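Local coordinates for 11R-lipoxygenase (Gersemia fruticosa, PDB 3VF1), which is a calcium-dependent, non-haem iron lipoxygenase that probably inserts both atoms of molecular oxygen into polyunsaturated fatty acids in lipid metabolism, at residues K156-N161 with N410-H415; D227-F232 with K610-S615; K312-I317 with R327-P332. One frame throughout, in Å; residues are numbered along the deposited sequence.

Contact 1 (K156-N161 with N410-H415); sequences KEVSEN and NLPSVH
Glu157 and Ser413 make the polar half of this contact, the carboxylate of the helix residue taking two bonds from one serine. The hydroxyl Ser413 OG donates to Glu157 OE2 at 2.7 Å, on the syn lone pair, while the amide Ser413 N reaches Glu157 OE1 at 3.1 Å from above the carboxylate plane. CG of Glu157 lies anti to its backbone N (chi1 -170°) and the chain runs on extended, a reach that suits glutamate to this gap between helix and loop. Glu157 OE1 also bonds to the hydroxyl of Tyr134 on strand 130-134 of the PLAT beta sandwich.

The apolar half belongs to Val158, one residue further along helix 148-164. Its CG2 packs against the Leu411-Pro412 peptide, 3.6 Å from Pro412 N, and touches Pro412 CD at 3.8 Å; CG1 rests near CA of Asn410. A compact branched side chain suits this close approach of helix to loop, where the CA atoms of Val158 and Pro412 are 5.7 Å apart.

Three neutral partners, one of them Tyr134, probably share the charge of this buried carboxylate and set its orientation, joining the PLAT strand and helix 148-164 to the loop ending the long catalytic-domain helix 369-410.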
loop_
_atom_site.group_PDB
_atom_site.type_symbol
_atom_site.label_atom_id
_atom_site.label_comp_id
_atom_site.label_asym_id
_atom_site.label_seq_id
_atom_site.Cartn_x
_atom_site.Cartn_y
_atom_site.Cartn_z
ATOM N N LYS A 156 9.630 -29.537 3.257
ATOM C CA LYS A 156 10.624 -29.121 4.237
ATOM C C LYS A 156 10.775 -27.602 4.248
ATOM O O LYS A 156 10.861 -26.986 5.309
ATOM C CB LYS A 156 11.971 -29.777 3.929
ATOM C CG LYS A 156 13.123 -29.283 4.789
ATOM C CD LYS A 156 14.424 -29.975 4.414
ATOM C CE LYS A 156 15.619 -29.345 5.113
ATOM N NZ LYS A 156 15.517 -29.419 6.598
ATOM N N GLU A 157 10.810 -27.008 3.060
ATOM C CA GLU A 157 10.951 -25.564 2.923
ATOM C C GLU A 157 9.856 -24.847 3.705
ATOM O O GLU A 157 10.134 -24.004 4.560
ATOM C CB GLU A 157 10.876 -25.169 1.449
ATOM C CG GLU A 157 11.247 -23.723 1.169
ATOM C CD GLU A 157 10.975 -23.323 -0.270
ATOM O OE1 GLU A 157 10.091 -23.942 -0.900
ATOM O OE2 GLU A 157 11.642 -22.392 -0.774
ATOM N N VAL A 158 8.609 -25.194 3.405
ATOM C CA VAL A 158 7.458 -24.597 4.071
ATOM C C VAL A 158 7.495 -24.850 5.575
ATOM O O VAL A 158 7.109 -23.989 6.367
ATOM C CB VAL A 158 6.141 -25.153 3.497
ATOM C CG1 VAL A 158 4.957 -24.737 4.360
ATOM C CG2 VAL A 158 5.952 -24.687 2.061
ATOM N N SER A 159 7.958 -26.033 5.966
ATOM C CA SER A 159 8.033 -26.395 7.377
ATOM C C SER A 159 9.052 -25.522 8.102
ATOM O O SER A 159 8.824 -25.089 9.233
ATOM C CB SER A 159 8.403 -27.871 7.528
ATOM O OG SER A 159 8.492 -28.236 8.893
ATOM N N GLU A 160 10.176 -25.263 7.443
ATOM C CA GLU A 160 11.214 -24.407 8.003
ATOM C C GLU A 160 10.718 -22.971 8.139
ATOM O O GLU A 160 10.943 -22.321 9.159
ATOM C CB GLU A 160 12.464 -24.439 7.121
ATOM C CG GLU A 160 13.221 -25.758 7.163
ATOM C CD GLU A 160 14.392 -25.787 6.196
ATOM O OE1 GLU A 160 14.366 -25.022 5.207
ATOM O OE2 GLU A 160 15.338 -26.570 6.428
ATOM N N ASN A 161 10.041 -22.481 7.104
ATOM C CA ASN A 161 9.554 -21.107 7.087
ATOM C C ASN A 161 8.526 -20.819 8.178
ATOM O O ASN A 161 8.510 -19.728 8.745
ATOM C CB ASN A 161 8.967 -20.767 5.716
ATOM C CG ASN A 161 10.036 -20.539 4.664
ATOM O OD1 ASN A 161 11.170 -20.174 4.982
ATOM N ND2 ASN A 161 9.681 -20.745 3.401
ATOM N N ASN A 410 2.846 -21.129 4.046
ATOM C CA ASN A 410 2.106 -22.184 3.360
ATOM C C ASN A 410 2.547 -22.478 1.925
ATOM O O ASN A 410 2.199 -23.524 1.376
ATOM C CB ASN A 410 0.613 -21.852 3.369
ATOM C CG ASN A 410 0.077 -21.635 4.770
ATOM O OD1 ASN A 410 -0.249 -22.589 5.478
ATOM N ND2 ASN A 410 -0.015 -20.375 5.180
ATOM N N LEU A 411 3.307 -21.572 1.319
ATOM C CA LEU A 411 3.706 -21.742 -0.075
ATOM C C LEU A 411 5.216 -21.904 -0.223
ATOM O O LEU A 411 5.986 -21.138 0.357
ATOM C CB LEU A 411 3.246 -20.548 -0.913
ATOM C CG LEU A 411 1.743 -20.275 -0.949
ATOM C CD1 LEU A 411 1.459 -19.060 -1.818
ATOM C CD2 LEU A 411 0.980 -21.487 -1.453
ATOM N N PRO A 412 5.642 -22.910 -1.001
ATOM C CA PRO A 412 7.055 -23.055 -1.361
ATOM C C PRO A 412 7.394 -22.163 -2.549
ATOM O O PRO A 412 6.510 -21.850 -3.348
ATOM C CB PRO A 412 7.160 -24.528 -1.747
ATOM C CG PRO A 412 5.814 -24.860 -2.291
ATOM C CD PRO A 412 4.829 -24.029 -1.510
ATOM N N SER A 413 8.657 -21.765 -2.666
ATOM C CA SER A 413 9.071 -20.821 -3.700
ATOM C C SER A 413 8.956 -21.383 -5.120
ATOM O O SER A 413 9.210 -20.670 -6.092
ATOM C CB SER A 413 10.506 -20.350 -3.440
ATOM O OG SER A 413 11.392 -21.448 -3.326
ATOM N N VAL A 414 8.583 -22.655 -5.241
ATOM C CA VAL A 414 8.405 -23.276 -6.552
ATOM C C VAL A 414 6.956 -23.141 -7.030
ATOM O O VAL A 414 6.642 -23.424 -8.184
ATOM C CB VAL A 414 8.808 -24.771 -6.525
ATOM C CG1 VAL A 414 7.791 -25.594 -5.744
ATOM C CG2 VAL A 414 8.966 -25.311 -7.941
ATOM N N HIS A 415 6.082 -22.696 -6.135
ATOM C CA HIS A 415 4.667 -22.527 -6.449
ATOM C C HIS A 415 4.450 -21.265 -7.289
ATOM O O HIS A 415 5.019 -20.214 -6.992
ATOM C CB HIS A 415 3.867 -22.435 -5.149
ATOM C CG HIS A 415 2.399 -22.677 -5.319
ATOM N ND1 HIS A 415 1.612 -21.925 -6.164
ATOM C CD2 HIS A 415 1.572 -23.578 -4.740
ATOM C CE1 HIS A 415 0.366 -22.357 -6.105
ATOM N NE2 HIS A 415 0.313 -23.359 -5.247
#

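Contact 2 (D227-F232 with K610-S615); sequences DCLEDF and KVIMAS
Asp227 O receives the single hydrogen bond across this contact, from Lys610 NZ at 3.1 Å. The ammonium lies in the carbonyl plane on a lone pair, with a C=O...N angle of 125°. Lysine suits the exposed margin because its chain, bent at chi2 and then extended, bridges the distance from the helix to the loop; the Asp227 carboxylate stands 4.7 Å from Lys610 NZ at OD1, near enough that the opposite charges probably attract without forming a salt bridge.

Inward from this bond Met613 does most of the packing. Folded at chi2 (-43°) and chi3 (-61°), its flexible chain lays SD 3.6 Å from Leu229 CD2 and brings CE to 3.5 Å from the carbonyl carbon of Cys228. The same methyl meets Phe232 CE2 obliquely at 3.9 Å. Helix 609-615 is thus pressed against a 3-10 turn at the periphery of the lipoxygenase catalytic domain. An alanine in place of Met613 would probably leave a gap between helix and turn, with Phe232 losing its methyl neighbour and Leu229 CD2 its sulfur. Leu229 CD2 also touches Ile612 CG2 at 4.1 Å, the two side chains crossing at about a right angle. Branched Ile612 suits a place between two elements, since it also packs on Trp370, Ile373 and Leu377 of helix 369-410.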
loop_
_atom_site.group_PDB
_atom_site.type_symbol
_atom_site.label_atom_id
_atom_site.label_comp_id
_atom_site.label_asym_id
_atom_site.label_seq_id
_atom_site.Cartn_x
_atom_site.Cartn_y
_atom_site.Cartn_z
ATOM N N ASP A 227 0.536 33.632 10.962
ATOM C CA ASP A 227 -0.043 34.965 10.853
ATOM C C ASP A 227 -1.242 34.962 9.911
ATOM O O ASP A 227 -2.273 35.566 10.206
ATOM C CB ASP A 227 1.004 35.969 10.369
ATOM C CG ASP A 227 2.166 36.106 11.335
ATOM O OD1 ASP A 227 1.924 36.119 12.561
ATOM O OD2 ASP A 227 3.320 36.194 10.867
ATOM N N CYS A 228 -1.105 34.279 8.778
ATOM C CA CYS A 228 -2.195 34.176 7.816
ATOM C C CYS A 228 -2.112 32.877 7.017
ATOM O O CYS A 228 -1.109 32.166 7.065
ATOM C CB CYS A 228 -2.192 35.381 6.873
ATOM S SG CYS A 228 -0.753 35.482 5.793
ATOM N N LEU A 229 -3.177 32.586 6.278
ATOM C CA LEU A 229 -3.307 31.332 5.547
ATOM C C LEU A 229 -2.218 31.156 4.494
ATOM O O LEU A 229 -1.805 30.033 4.199
ATOM C CB LEU A 229 -4.683 31.265 4.882
ATOM C CG LEU A 229 -5.864 31.198 5.854
ATOM C CD1 LEU A 229 -7.167 31.565 5.162
ATOM C CD2 LEU A 229 -5.961 29.811 6.469
ATOM N N GLU A 230 -1.753 32.264 3.929
ATOM C CA GLU A 230 -0.775 32.212 2.848
ATOM C C GLU A 230 0.620 31.846 3.346
ATOM O O GLU A 230 1.481 31.461 2.556
ATOM C CB GLU A 230 -0.726 33.550 2.111
ATOM C CG GLU A 230 -2.060 33.977 1.524
ATOM C CD GLU A 230 -2.686 32.898 0.661
ATOM O OE1 GLU A 230 -2.421 32.881 -0.560
ATOM O OE2 GLU A 230 -3.442 32.064 1.204
ATOM N N ASP A 231 0.843 31.960 4.652
ATOM C CA ASP A 231 2.158 31.686 5.224
ATOM C C ASP A 231 2.480 30.194 5.273
ATOM O O ASP A 231 3.633 29.813 5.482
ATOM C CB ASP A 231 2.273 32.290 6.625
ATOM C CG ASP A 231 2.486 33.794 6.596
ATOM O OD1 ASP A 231 2.913 34.321 5.548
ATOM O OD2 ASP A 231 2.232 34.449 7.628
ATOM N N PHE A 232 1.470 29.351 5.088
ATOM C CA PHE A 232 1.697 27.912 5.035
ATOM C C PHE A 232 2.597 27.539 3.857
ATOM O O PHE A 232 3.218 26.478 3.853
ATOM C CB PHE A 232 0.372 27.152 4.949
ATOM C CG PHE A 232 -0.304 26.961 6.279
ATOM C CD1 PHE A 232 0.196 26.053 7.198
ATOM C CD2 PHE A 232 -1.439 27.683 6.606
ATOM C CE1 PHE A 232 -0.421 25.873 8.423
ATOM C CE2 PHE A 232 -2.062 27.504 7.829
ATOM C CZ PHE A 232 -1.551 26.600 8.738
ATOM N N LYS A 610 -8.210 35.660 11.551
ATOM C CA LYS A 610 -7.427 35.362 12.750
ATOM C C LYS A 610 -8.031 34.231 13.581
ATOM O O LYS A 610 -7.303 33.444 14.188
ATOM C CB LYS A 610 -7.263 36.616 13.613
ATOM C CG LYS A 610 -6.294 37.642 13.044
ATOM C CD LYS A 610 -4.863 37.119 13.024
ATOM C CE LYS A 610 -3.897 38.169 12.492
ATOM N NZ LYS A 610 -2.489 37.680 12.455
ATOM N N VAL A 611 -9.356 34.151 13.614
ATOM C CA VAL A 611 -10.024 33.075 14.338
ATOM C C VAL A 611 -9.653 31.735 13.723
ATOM O O VAL A 611 -9.382 30.764 14.430
ATOM C CB VAL A 611 -11.556 33.227 14.301
ATOM C CG1 VAL A 611 -12.234 31.958 14.808
ATOM C CG2 VAL A 611 -11.990 34.433 15.117
ATOM N N ILE A 612 -9.644 31.696 12.395
ATOM C CA ILE A 612 -9.305 30.483 11.663
ATOM C C ILE A 612 -7.857 30.072 11.919
ATOM O O ILE A 612 -7.567 28.890 12.087
ATOM C CB ILE A 612 -9.552 30.664 10.153
ATOM C CG1 ILE A 612 -11.054 30.591 9.867
ATOM C CG2 ILE A 612 -8.817 29.599 9.354
ATOM C CD1 ILE A 612 -11.441 30.955 8.448
ATOM N N MET A 613 -6.954 31.047 11.956
ATOM C CA MET A 613 -5.544 30.768 12.213
ATOM C C MET A 613 -5.338 30.178 13.605
ATOM O O MET A 613 -4.342 29.501 13.857
ATOM C CB MET A 613 -4.702 32.040 12.073
ATOM C CG MET A 613 -4.752 32.682 10.696
ATOM S SD MET A 613 -4.652 31.488 9.350
ATOM C CE MET A 613 -3.047 30.761 9.666
ATOM N N ALA A 614 -6.279 30.439 14.509
ATOM C CA ALA A 614 -6.174 29.948 15.879
ATOM C C ALA A 614 -6.609 28.489 15.979
ATOM O O ALA A 614 -6.214 27.779 16.906
ATOM C CB ALA A 614 -7.000 30.814 16.817
ATOM N N SER A 615 -7.428 28.049 15.026
ATOM C CA SER A 615 -7.876 26.661 14.984
ATOM C C SER A 615 -6.867 25.781 14.258
ATOM O O SER A 615 -6.559 24.677 14.704
ATOM C CB SER A 615 -9.239 26.557 14.301
ATOM O OG SER A 615 -10.276 26.986 15.164
#

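Contact 3 (K312-I317 with R327-P332); sequences KILEGI and RYITTP
Leu314 and Thr331 carry this contact, each laying a methyl group against the backbone of the other segment. Leu314 CB points toward the opposing segment; CG lies anti to the carbonyl carbon (chi1 -75°), and CD1 comes to 3.7 Å from Thr330 O. In return CG2 of Thr331 settles over the Leu314-Glu315 peptide, 3.7 Å from Glu315 N and 4.1 Å from Leu314 CB. Rotation about chi1 (62°) places Thr331 OG1 between its own backbone N and carbonyl carbon and CG2 beside the N; threonine suits the spot because it offers a methyl for packing and a hydroxyl for hydrogen bonding from one branched carbon. Further along, Ile329 also faces the leucine, its CG1 4.3 Å from Leu314 CD1, a looser touch between two apolar chains.

No hydrogen bond links the two segments, so the fit depends on shape. The backbone beneath Leu314 is fixed locally: Glu315 N bonds to Lys312 O at 2.9 Å in a short 3-10 turn, and a type II turn follows, closed by Ile317 N on Leu314 O at 3.1 Å. Gly316 occupies the third position of that turn with phi 96°, where a side chain would press on the preceding carbonyl oxygen.

Segment 312-317 leaves strand 306-310 and segment 327-332 enters its antiparallel neighbour 333-338; the side chains of Leu314 and Ile329 pack on helix 369-410, against Ala382 and Cys381 respectively. Ile317 packs on Thr459 of helix 456-465, and Ile313 lies between both helices, on Leu460 of the one and Ile390 of the other.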
loop_
_atom_site.group_PDB
_atom_site.type_symbol
_atom_site.label_atom_id
_atom_site.label_comp_id
_atom_site.label_asym_id
_atom_site.label_seq_id
_atom_site.Cartn_x
_atom_site.Cartn_y
_atom_site.Cartn_z
ATOM N N LYS A 312 -19.901 9.619 10.162
ATOM C CA LYS A 312 -20.482 9.085 11.386
ATOM C C LYS A 312 -19.479 8.256 12.183
ATOM O O LYS A 312 -19.544 8.203 13.408
ATOM C CB LYS A 312 -21.696 8.221 11.046
ATOM C CG LYS A 312 -22.356 7.574 12.248
ATOM C CD LYS A 312 -23.627 6.842 11.853
ATOM C CE LYS A 312 -24.356 6.294 13.071
ATOM N NZ LYS A 312 -25.663 5.679 12.706
ATOM N N ILE A 313 -18.554 7.606 11.486
ATOM C CA ILE A 313 -17.628 6.679 12.132
ATOM C C ILE A 313 -16.741 7.364 13.173
ATOM O O ILE A 313 -16.216 6.709 14.071
ATOM C CB ILE A 313 -16.741 5.951 11.096
ATOM C CG1 ILE A 313 -15.984 4.804 11.766
ATOM C CG2 ILE A 313 -15.772 6.925 10.432
ATOM C CD1 ILE A 313 -15.309 3.863 10.793
ATOM N N LEU A 314 -16.580 8.677 13.057
ATOM C CA LEU A 314 -15.765 9.426 14.010
ATOM C C LEU A 314 -16.464 9.588 15.356
ATOM O O LEU A 314 -15.853 10.010 16.338
ATOM C CB LEU A 314 -15.408 10.800 13.443
ATOM C CG LEU A 314 -14.331 10.796 12.358
ATOM C CD1 LEU A 314 -14.206 12.166 11.712
ATOM C CD2 LEU A 314 -12.999 10.356 12.942
ATOM N N GLU A 315 -17.748 9.250 15.399
ATOM C CA GLU A 315 -18.523 9.369 16.624
ATOM C C GLU A 315 -17.978 8.426 17.692
ATOM O O GLU A 315 -17.888 7.219 17.476
ATOM C CB GLU A 315 -19.993 9.057 16.341
ATOM C CG GLU A 315 -20.969 9.731 17.291
ATOM C CD GLU A 315 -22.399 9.679 16.785
ATOM O OE1 GLU A 315 -22.682 8.858 15.886
ATOM O OE2 GLU A 315 -23.236 10.466 17.281
ATOM N N GLY A 316 -17.608 8.986 18.841
ATOM C CA GLY A 316 -17.100 8.194 19.946
ATOM C C GLY A 316 -15.583 8.131 20.005
ATOM O O GLY A 316 -15.016 7.641 20.980
ATOM N N ILE A 317 -14.921 8.623 18.963
ATOM C CA ILE A 317 -13.463 8.620 18.918
ATOM C C ILE A 317 -12.908 9.822 19.682
ATOM O O ILE A 317 -13.183 10.969 19.326
ATOM C CB ILE A 317 -12.944 8.663 17.470
ATOM C CG1 ILE A 317 -13.592 7.551 16.638
ATOM C CG2 ILE A 317 -11.427 8.542 17.442
ATOM C CD1 ILE A 317 -13.342 6.154 17.172
ATOM N N ARG A 327 -6.702 18.929 21.164
ATOM C CA ARG A 327 -7.138 18.917 19.776
ATOM C C ARG A 327 -8.611 18.549 19.693
ATOM O O ARG A 327 -9.164 17.943 20.612
ATOM C CB ARG A 327 -6.295 17.933 18.966
ATOM C CG ARG A 327 -4.805 18.202 19.066
ATOM C CD ARG A 327 -3.984 17.083 18.456
ATOM N NE ARG A 327 -2.566 17.234 18.763
ATOM C CZ ARG A 327 -1.634 16.338 18.458
ATOM N NH1 ARG A 327 -1.963 15.215 17.836
ATOM N NH2 ARG A 327 -0.370 16.566 18.781
ATOM N N TYR A 328 -9.245 18.919 18.588
ATOM C CA TYR A 328 -10.678 18.719 18.437
ATOM C C TYR A 328 -11.026 18.148 17.072
ATOM O O TYR A 328 -10.266 18.285 16.112
ATOM C CB TYR A 328 -11.412 20.044 18.639
ATOM C CG TYR A 328 -11.119 20.699 19.967
ATOM C CD1 TYR A 328 -9.997 21.499 20.134
ATOM C CD2 TYR A 328 -11.960 20.514 21.056
ATOM C CE1 TYR A 328 -9.722 22.097 21.347
ATOM C CE2 TYR A 328 -11.693 21.110 22.273
ATOM C CZ TYR A 328 -10.572 21.900 22.413
ATOM O OH TYR A 328 -10.300 22.495 23.622
ATOM N N ILE A 329 -12.182 17.501 17.004
ATOM C CA ILE A 329 -12.721 16.999 15.752
ATOM C C ILE A 329 -14.227 16.875 15.916
ATOM O O ILE A 329 -14.729 16.755 17.031
ATOM C CB ILE A 329 -12.129 15.622 15.377
ATOM C CG1 ILE A 329 -12.232 15.382 13.869
ATOM C CG2 ILE A 329 -12.833 14.504 16.141
ATOM C CD1 ILE A 329 -11.404 16.335 13.028
ATOM N N THR A 330 -14.946 16.911 14.803
ATOM C CA THR A 330 -16.390 16.754 14.835
ATOM C C THR A 330 -16.764 15.471 14.103
ATOM O O THR A 330 -15.908 14.626 13.845
ATOM C CB THR A 330 -17.101 17.966 14.200
ATOM O OG1 THR A 330 -16.905 17.962 12.780
ATOM C CG2 THR A 330 -16.563 19.263 14.784
ATOM N N THR A 331 -18.043 15.324 13.782
ATOM C CA THR A 331 -18.536 14.133 13.108
ATOM C C THR A 331 -19.441 14.583 11.970
ATOM O O THR A 331 -20.636 14.287 11.957
ATOM C CB THR A 331 -19.317 13.242 14.085
ATOM O OG1 THR A 331 -20.460 13.954 14.575
ATOM C CG2 THR A 331 -18.435 12.843 15.257
ATOM N N PRO A 332 -18.859 15.297 10.998
ATOM C CA PRO A 332 -19.609 16.114 10.042
ATOM C C PRO A 332 -20.314 15.339 8.938
ATOM O O PRO A 332 -20.065 14.153 8.731
ATOM C CB PRO A 332 -18.523 16.994 9.429
ATOM C CG PRO A 332 -17.308 16.144 9.463
ATOM C CD PRO A 332 -17.414 15.309 10.713
#

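In the fold
Helix 369-410, which carries the iron ligands His392 and His397, relates all three contacts: contact 1 involves the loop at its C-terminal end, Ile612 of contact 2 packs near its start, and contact 3 lies against its first half and middle. Contact 1 is the buried one and joins helix 148-164, and through Tyr134 the PLAT sandwich, to the catalytic domain by a charged group bound by neutral donors. Contacts 2 and 3 are partly buried, lie within the catalytic domain and come within about 7 Å at their nearest atoms. Contact 2 adds one lysine bond to an apolar patch centred on one methionine; contact 3, between loops that flank two adjacent strands, has no hydrogen bond.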